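Local coordinates for alpha-catenin-like protein hmp-1 (Caenorhabditis elegans, PDB 5H5M) that links the cadherin-catenin complex of adherens junctions to actin filaments and is required for cell migration and cell shape changes during embryonic body enclosure and elongation, at residues A[52-57]-A[116-121]. Numbering follows the deposited sequence.
Sequences ESTREN and VDHISD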
# COMPACT_ATOMS: atom_id res chain seq x y z
N GLU A 52 -10.49 -8.61 -5.21
CA GLU A 52 -11.57 -7.63 -5.07
C GLU A 52 -11.20 -6.53 -4.08
O GLU A 52 -12.04 -5.71 -3.71
CB GLU A 52 -12.87 -8.30 -4.65
CG GLU A 52 -13.96 -8.21 -5.72
CD GLU A 52 -14.19 -6.79 -6.20
OE1 GLU A 52 -14.98 -6.06 -5.56
OE2 GLU A 52 -13.59 -6.39 -7.23
N SER A 53 -9.94 -6.52 -3.65
CA SER A 53 -9.41 -5.40 -2.89
C SER A 53 -8.60 -4.51 -3.83
O SER A 53 -8.33 -3.34 -3.53
CB SER A 53 -8.54 -5.89 -1.73
OG SER A 53 -7.50 -6.73 -2.19
N THR A 54 -8.23 -5.06 -4.98
CA THR A 54 -7.44 -4.34 -5.97
C THR A 54 -8.28 -3.24 -6.64
O THR A 54 -9.45 -3.45 -6.95
CB THR A 54 -6.87 -5.29 -7.05
OG1 THR A 54 -6.05 -6.28 -6.43
CG2 THR A 54 -6.05 -4.54 -8.08
N ARG A 55 -7.68 -2.08 -6.85
CA ARG A 55 -8.37 -0.95 -7.47
C ARG A 55 -8.59 -1.18 -8.96
O ARG A 55 -7.77 -1.82 -9.63
CB ARG A 55 -7.59 0.35 -7.23
CG ARG A 55 -7.78 0.94 -5.83
CD ARG A 55 -6.76 2.03 -5.54
NE ARG A 55 -7.07 2.80 -4.34
CZ ARG A 55 -6.80 2.40 -3.10
NH1 ARG A 55 -6.22 1.23 -2.88
NH2 ARG A 55 -7.11 3.18 -2.07
N GLU A 56 -9.69 -0.65 -9.48
CA GLU A 56 -10.12 -0.92 -10.85
C GLU A 56 -9.14 -0.44 -11.92
O GLU A 56 -8.84 -1.17 -12.86
CB GLU A 56 -11.49 -0.28 -11.10
CG GLU A 56 -12.02 -0.46 -12.52
CD GLU A 56 -12.28 -1.92 -12.87
OE1 GLU A 56 -12.43 -2.75 -11.95
OE2 GLU A 56 -12.34 -2.23 -14.08
N ASN A 57 -8.65 0.79 -11.77
CA ASN A 57 -7.79 1.38 -12.79
C ASN A 57 -6.43 0.69 -12.87
O ASN A 57 -5.86 0.56 -13.95
CB ASN A 57 -7.63 2.88 -12.52
CG ASN A 57 -6.53 3.51 -13.36
OD1 ASN A 57 -5.37 3.57 -12.95
ND2 ASN A 57 -6.89 3.98 -14.55
N VAL A 116 1.53 -2.01 -3.29
CA VAL A 116 1.66 -0.78 -2.51
C VAL A 116 0.28 -0.17 -2.24
O VAL A 116 0.06 0.43 -1.19
CB VAL A 116 2.58 0.23 -3.21
CG1 VAL A 116 2.66 1.53 -2.42
CG2 VAL A 116 3.96 -0.36 -3.38
N ASP A 117 -0.65 -0.33 -3.19
CA ASP A 117 -2.05 0.05 -2.97
C ASP A 117 -2.59 -0.55 -1.67
O ASP A 117 -3.22 0.14 -0.87
CB ASP A 117 -2.94 -0.40 -4.12
CG ASP A 117 -2.93 0.56 -5.29
OD1 ASP A 117 -3.10 0.08 -6.43
OD2 ASP A 117 -2.77 1.78 -5.07
N HIS A 118 -2.34 -1.84 -1.50
CA HIS A 118 -2.80 -2.57 -0.33
C HIS A 118 -2.07 -2.13 0.93
O HIS A 118 -2.69 -1.93 1.97
CB HIS A 118 -2.63 -4.08 -0.55
CG HIS A 118 -3.54 -4.65 -1.59
ND1 HIS A 118 -3.35 -4.44 -2.94
CD2 HIS A 118 -4.66 -5.40 -1.48
CE1 HIS A 118 -4.31 -5.05 -3.62
NE2 HIS A 118 -5.12 -5.64 -2.76
N ILE A 119 -0.76 -1.96 0.83
CA ILE A 119 0.06 -1.51 1.96
C ILE A 119 -0.34 -0.10 2.40
O ILE A 119 -0.40 0.19 3.59
CB ILE A 119 1.56 -1.54 1.61
CG1 ILE A 119 2.01 -2.97 1.33
CG2 ILE A 119 2.39 -0.94 2.74
CD1 ILE A 119 3.48 -3.11 1.02
N SER A 120 -0.62 0.75 1.42
CA SER A 120 -1.05 2.12 1.69
C SER A 120 -2.34 2.14 2.50
O SER A 120 -2.43 2.86 3.50
CB SER A 120 -1.23 2.89 0.38
OG SER A 120 -1.64 4.23 0.61
N ASP A 121 -3.32 1.34 2.09
CA ASP A 121 -4.60 1.27 2.79
C ASP A 121 -4.50 0.61 4.16
O ASP A 121 -4.99 1.14 5.16
CB ASP A 121 -5.64 0.51 1.95
CG ASP A 121 -6.03 1.25 0.68
OD1 ASP A 121 -5.84 2.49 0.63
OD2 ASP A 121 -6.54 0.60 -0.25
O HOH W 1 -6.43 -2.36 -0.78
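R55 and D121 meet tip to tip in a salt bridge that ties the turn leading into helix 56-80 to the C-terminal part of helix 92-122, within the helical-bundle architecture of the M domain of this vinculin/alpha-catenin family member. The guanidinium grips the carboxylate end-on with both terminal nitrogens. NH1 of R55 lies 2.7 Å from OD2 of D121, on the syn side but 27° out of the carboxylate plane. OD1 of D121 receives NH2 of R55 with its syn lone pair at 3.1 Å. The two planar groups are turned 40° apart. An extended chain from CG to NE carries the guanidinium across to the helix, passing D117, whose OD2 stays 4.1 Å from R55 NH1, well out of the guanidinium plane; no N-H points at it, so this pair of atoms interacts by charge only, while R55 CD packs against the D117 carboxylate. D117 OD2 is itself hydrogen-bonded to H247. Both groups of the salt bridge have further charged partners: R55 NE pairs with E250 on helix 237-260 and D121 OD1 with R286. An alanine in place of R55 would probably leave D121 without this basic partner, though R286 still pairs with OD1, and E250 without its mate, weakening the tie between the turn and both helices.

Polar contacts along the edge of the H118 ring make up the second part. With ND1 hydrogen-bonded to the A114 carbonyl, the ring turns an edge to the turn, where T54 OG1, hydrogen-bonded to the I48 carbonyl, touches CE1 of H118 at 3.5 Å. OG of S53, set between its backbone N and carbonyl carbon (chi1 56°), hydrogen-bonds NE2 of H118 at 2.7 Å.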